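Local coordinates for ORC1-type DNA replication protein 2 (Aeropyrum pernix, PDB 1W5T), which binds DNA and ATP and takes part in the regulation of DNA replication as a Cdc6/Orc-type AAA+ ATPase, at residues A46-I58 and N178-L192. Residues are numbered along the deposited sequence; the frame is centred on the assembly and turned at random.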
loop_
_atom_site.group_PDB
_atom_site.type_symbol
_atom_site.label_atom_id
_atom_site.label_comp_id
_atom_site.label_asym_id
_atom_site.label_seq_id
_atom_site.Cartn_x
_atom_site.Cartn_y
_atom_site.Cartn_z
ATOM N N ALA A 46 -20.699 0.016 23.344
ATOM C CA ALA A 46 -19.324 0.080 23.818
ATOM C C ALA A 46 -18.440 1.122 23.129
ATOM O O ALA A 46 -17.241 1.157 23.382
ATOM C CB ALA A 46 -18.705 -1.286 23.730
ATOM N N GLY A 47 -19.031 1.984 22.304
ATOM C CA GLY A 47 -18.339 3.098 21.675
ATOM C C GLY A 47 -17.425 2.674 20.530
ATOM O O GLY A 47 -17.709 1.670 19.871
ATOM N N LEU A 48 -16.346 3.440 20.314
ATOM C CA LEU A 48 -15.347 3.231 19.249
ATOM C C LEU A 48 -13.995 3.243 19.906
ATOM O O LEU A 48 -13.651 4.210 20.599
ATOM C CB LEU A 48 -15.380 4.400 18.256
ATOM C CG LEU A 48 -15.657 4.223 16.751
ATOM C CD1 LEU A 48 -15.396 5.507 16.012
ATOM C CD2 LEU A 48 -14.831 3.087 16.120
ATOM N N SER A 49 -13.222 2.180 19.711
ATOM C CA SER A 49 -11.891 2.082 20.312
ATOM C C SER A 49 -10.942 1.101 19.620
ATOM O O SER A 49 -9.729 1.093 19.924
ATOM C CB SER A 49 -11.980 1.713 21.772
ATOM O OG SER A 49 -12.717 0.529 21.899
ATOM N N ASP A 50 -11.467 0.295 18.694
ATOM C CA ASP A 50 -10.635 -0.701 18.023
ATOM C C ASP A 50 -9.530 -0.118 17.145
ATOM O O ASP A 50 -9.674 0.951 16.555
ATOM C CB ASP A 50 -11.494 -1.648 17.200
ATOM C CG ASP A 50 -12.311 -2.563 18.073
ATOM O OD1 ASP A 50 -13.536 -2.322 18.252
ATOM O OD2 ASP A 50 -11.796 -3.532 18.648
ATOM N N VAL A 51 -8.415 -0.834 17.082
ATOM C CA VAL A 51 -7.316 -0.462 16.210
ATOM C C VAL A 51 -7.117 -1.637 15.283
ATOM O O VAL A 51 -6.838 -2.744 15.737
ATOM C CB VAL A 51 -6.015 -0.174 17.027
ATOM C CG1 VAL A 51 -4.799 -0.005 16.114
ATOM C CG2 VAL A 51 -6.192 1.041 17.944
ATOM N N ASN A 52 -7.277 -1.406 13.983
ATOM C CA ASN A 52 -7.022 -2.456 12.984
ATOM C C ASN A 52 -6.008 -2.015 11.917
ATOM O O ASN A 52 -5.720 -0.852 11.772
ATOM C CB ASN A 52 -8.332 -2.915 12.342
ATOM C CG ASN A 52 -9.349 -3.443 13.363
ATOM O OD1 ASN A 52 -9.037 -4.299 14.177
ATOM N ND2 ASN A 52 -10.581 -2.947 13.285
ATOM N N MET A 53 -5.458 -2.944 11.172
ATOM C CA MET A 53 -4.491 -2.578 10.182
ATOM C C MET A 53 -4.754 -3.266 8.856
ATOM O O MET A 53 -5.168 -4.428 8.823
ATOM C CB MET A 53 -3.076 -2.901 10.666
ATOM C CG MET A 53 -1.986 -2.611 9.624
ATOM S SD MET A 53 -0.288 -2.937 10.146
ATOM C CE MET A 53 0.034 -1.484 11.077
ATOM N N ILE A 54 -4.447 -2.547 7.780
ATOM C CA ILE A 54 -4.399 -3.049 6.409
ATOM C C ILE A 54 -2.977 -2.905 5.966
ATOM O O ILE A 54 -2.403 -1.830 6.134
ATOM C CB ILE A 54 -5.282 -2.164 5.489
ATOM C CG1 ILE A 54 -6.776 -2.288 5.858
ATOM C CG2 ILE A 54 -5.005 -2.495 4.005
ATOM C CD1 ILE A 54 -7.773 -1.233 5.159
ATOM N N TYR A 55 -2.395 -3.967 5.423
ATOM C CA TYR A 55 -1.102 -3.871 4.733
ATOM C C TYR A 55 -1.152 -4.624 3.398
ATOM O O TYR A 55 -2.025 -5.451 3.162
ATOM C CB TYR A 55 0.082 -4.362 5.628
ATOM C CG TYR A 55 0.003 -5.831 6.084
ATOM C CD1 TYR A 55 0.796 -6.823 5.482
ATOM C CD2 TYR A 55 -0.868 -6.220 7.117
ATOM C CE1 TYR A 55 0.735 -8.180 5.915
ATOM C CE2 TYR A 55 -0.925 -7.559 7.562
ATOM C CZ TYR A 55 -0.120 -8.517 6.940
ATOM O OH TYR A 55 -0.206 -9.795 7.364
ATOM N N GLY A 56 -0.218 -4.319 2.512
ATOM C CA GLY A 56 -0.146 -4.980 1.222
ATOM C C GLY A 56 1.054 -5.880 1.037
ATOM O O GLY A 56 1.928 -5.967 1.891
ATOM N N SER A 57 1.099 -6.581 -0.088
ATOM C CA SER A 57 2.265 -7.396 -0.388
ATOM C C SER A 57 3.477 -6.509 -0.510
ATOM O O SER A 57 3.387 -5.310 -0.853
ATOM C CB SER A 57 2.053 -8.231 -1.619
ATOM O OG SER A 57 0.949 -9.079 -1.389
ATOM N N ILE A 58 4.612 -7.076 -0.153
ATOM C CA ILE A 58 5.847 -6.317 -0.119
ATOM C C ILE A 58 6.331 -5.905 -1.533
ATOM O O ILE A 58 6.468 -6.726 -2.439
ATOM C CB ILE A 58 6.916 -7.126 0.660
ATOM C CG1 ILE A 58 8.173 -6.302 0.864
ATOM C CG2 ILE A 58 7.246 -8.422 -0.051
ATOM C CD1 ILE A 58 8.720 -6.413 2.246
ATOM N N ASN A 178 -15.731 5.636 25.085
ATOM C CA ASN A 178 -14.623 5.631 24.116
ATOM C C ASN A 178 -15.124 6.079 22.738
ATOM O O ASN A 178 -16.054 5.456 22.187
ATOM C CB ASN A 178 -14.043 4.226 23.999
ATOM C CG ASN A 178 -13.471 3.695 25.335
ATOM O OD1 ASN A 178 -13.202 4.451 26.268
ATOM N ND2 ASN A 178 -13.294 2.399 25.415
ATOM N N ARG A 179 -14.512 7.115 22.156
ATOM C CA ARG A 179 -15.062 7.681 20.915
ATOM C C ARG A 179 -14.082 7.823 19.764
ATOM O O ARG A 179 -14.359 8.554 18.818
ATOM C CB ARG A 179 -15.691 9.054 21.192
ATOM C CG ARG A 179 -16.624 9.097 22.374
ATOM C CD ARG A 179 -17.394 10.382 22.407
ATOM N NE ARG A 179 -18.398 10.393 23.437
ATOM C CZ ARG A 179 -19.686 10.227 23.281
ATOM N NH1 ARG A 179 -20.265 10.018 22.090
ATOM N NH2 ARG A 179 -20.423 10.279 24.385
ATOM N N ILE A 180 -12.949 7.133 19.841
ATOM C CA ILE A 180 -11.915 7.208 18.793
ATOM C C ILE A 180 -11.419 5.810 18.447
ATOM O O ILE A 180 -10.952 5.083 19.332
ATOM C CB ILE A 180 -10.689 8.055 19.222
ATOM C CG1 ILE A 180 -11.091 9.447 19.691
ATOM C CG2 ILE A 180 -9.749 8.244 18.019
ATOM C CD1 ILE A 180 -9.929 10.217 20.195
ATOM N N GLY A 181 -11.525 5.427 17.180
ATOM C CA GLY A 181 -10.910 4.199 16.719
ATOM C C GLY A 181 -9.934 4.487 15.595
ATOM O O GLY A 181 -9.863 5.605 15.097
ATOM N N PHE A 182 -9.200 3.464 15.176
ATOM C CA PHE A 182 -8.107 3.629 14.242
ATOM C C PHE A 182 -8.069 2.569 13.196
ATOM O O PHE A 182 -8.323 1.423 13.472
ATOM C CB PHE A 182 -6.779 3.589 14.981
ATOM C CG PHE A 182 -6.539 4.782 15.828
ATOM C CD1 PHE A 182 -6.781 4.726 17.173
ATOM C CD2 PHE A 182 -6.056 5.961 15.279
ATOM C CE1 PHE A 182 -6.537 5.816 17.980
ATOM C CE2 PHE A 182 -5.849 7.081 16.090
ATOM C CZ PHE A 182 -6.086 6.991 17.444
ATOM N N LEU A 183 -7.737 2.975 11.985
ATOM C CA LEU A 183 -7.473 2.053 10.913
ATOM C C LEU A 183 -6.091 2.451 10.423
ATOM O O LEU A 183 -5.921 3.536 9.854
ATOM C CB LEU A 183 -8.501 2.244 9.817
ATOM C CG LEU A 183 -8.930 1.011 9.031
ATOM C CD1 LEU A 183 -9.457 1.353 7.676
ATOM C CD2 LEU A 183 -7.957 -0.160 8.973
ATOM N N LEU A 184 -5.093 1.624 10.701
ATOM C CA LEU A 184 -3.716 1.940 10.262
ATOM C C LEU A 184 -3.546 1.327 8.888
ATOM O O LEU A 184 -4.058 0.231 8.629
ATOM C CB LEU A 184 -2.702 1.351 11.225
ATOM C CG LEU A 184 -2.998 1.572 12.735
ATOM C CD1 LEU A 184 -1.897 1.011 13.679
ATOM C CD2 LEU A 184 -3.209 3.058 13.027
ATOM N N VAL A 185 -2.888 2.028 7.978
ATOM C CA VAL A 185 -2.605 1.430 6.662
ATOM C C VAL A 185 -1.118 1.526 6.419
ATOM O O VAL A 185 -0.627 2.628 6.456
ATOM C CB VAL A 185 -3.349 2.181 5.553
ATOM C CG1 VAL A 185 -3.057 1.567 4.184
ATOM C CG2 VAL A 185 -4.846 2.210 5.838
ATOM N N ALA A 186 -0.433 0.383 6.217
ATOM C CA ALA A 186 1.023 0.312 6.059
ATOM C C ALA A 186 1.373 -0.338 4.737
ATOM O O ALA A 186 0.590 -1.054 4.184
ATOM C CB ALA A 186 1.677 -0.462 7.178
ATOM N N SER A 187 2.577 -0.117 4.236
ATOM C CA SER A 187 2.872 -0.638 2.888
ATOM C C SER A 187 3.008 -2.157 2.831
ATOM O O SER A 187 2.682 -2.769 1.813
ATOM C CB SER A 187 4.092 0.045 2.287
ATOM O OG SER A 187 5.164 -0.163 3.161
ATOM N N ASP A 188 3.445 -2.757 3.935
ATOM C CA ASP A 188 3.693 -4.178 3.969
ATOM C C ASP A 188 3.947 -4.666 5.414
ATOM O O ASP A 188 3.990 -3.860 6.356
ATOM C CB ASP A 188 4.878 -4.496 3.037
ATOM C CG ASP A 188 6.127 -3.741 3.419
ATOM O OD1 ASP A 188 6.501 -2.763 2.727
ATOM O OD2 ASP A 188 6.783 -4.032 4.441
ATOM N N VAL A 189 4.072 -5.983 5.558
ATOM C CA VAL A 189 4.284 -6.694 6.820
ATOM C C VAL A 189 5.455 -6.174 7.732
ATOM O O VAL A 189 5.377 -6.296 8.958
ATOM C CB VAL A 189 4.443 -8.219 6.525
ATOM C CG1 VAL A 189 5.838 -8.553 5.992
ATOM C CG2 VAL A 189 4.128 -9.043 7.740
ATOM N N ARG A 190 6.498 -5.570 7.151
ATOM C CA ARG A 190 7.672 -5.094 7.925
ATOM C C ARG A 190 7.254 -4.100 9.007
ATOM O O ARG A 190 7.860 -4.068 10.072
ATOM C CB ARG A 190 8.786 -4.463 7.047
ATOM C CG ARG A 190 9.457 -5.413 6.043
ATOM C CD ARG A 190 10.392 -4.713 5.031
ATOM N NE ARG A 190 9.645 -3.846 4.113
ATOM C CZ ARG A 190 10.184 -2.977 3.289
ATOM N NH1 ARG A 190 11.518 -2.848 3.217
ATOM N NH2 ARG A 190 9.394 -2.260 2.506
ATOM N N ALA A 191 6.211 -3.319 8.730
ATOM C CA ALA A 191 5.620 -2.450 9.740
ATOM C C ALA A 191 5.210 -3.239 10.985
ATOM O O ALA A 191 5.470 -2.807 12.098
ATOM C CB ALA A 191 4.455 -1.692 9.198
ATOM N N LEU A 192 4.584 -4.394 10.770
ATOM C CA LEU A 192 4.182 -5.260 11.867
ATOM C C LEU A 192 5.428 -5.865 12.546
ATOM O O LEU A 192 5.521 -5.838 13.774
ATOM C CB LEU A 192 3.231 -6.365 11.369
ATOM C CG LEU A 192 1.802 -5.921 11.031
ATOM C CD1 LEU A 192 1.030 -7.053 10.501
ATOM C CD2 LEU A 192 1.156 -5.371 12.303
HETATM O O HOH W 1 3.598 -7.609 3.396
#
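M53 pairs with L184 across neighbouring parallel strands, 51-56 and 180-186, in the core of the AAA+ P-loop NTPase fold. Backbone bonds alternate across the pair. L184 N donates to N52 O at 2.8 Å, and I54 N donates to L184 O at 2.9 Å. V51, M53 and Y55 share one face of the sheet with F182, L184 and A186. The M53 chain runs extended (chi1 177°, chi2 179°) and bends only at its end. This lays M53 SD 3.6 Å from L192 CD2, on helix 190-198, and sets M53 CE against L184 CB. L192 CD1 also meets the Y55 ring, 3.6 Å from CE2, the two side chains crossing near a right angle. On the other face, I54 CG1 touches L183 CD2 at 4.0 Å. Both residues pack on A69 of helix 65-82, and V185 touches the ATP-binding K65. Strands 139-145 and 206-212 flank the pair. Past the strands, a water bridges G56 O and V189 N. D188 caps the helix start through R190 N. R190 also grips the D188 carboxylate side-on, NE to OD2 and NH2 to OD1, each at 2.9 Å. I58 CD1 ends 3.3 Å from R190 NE.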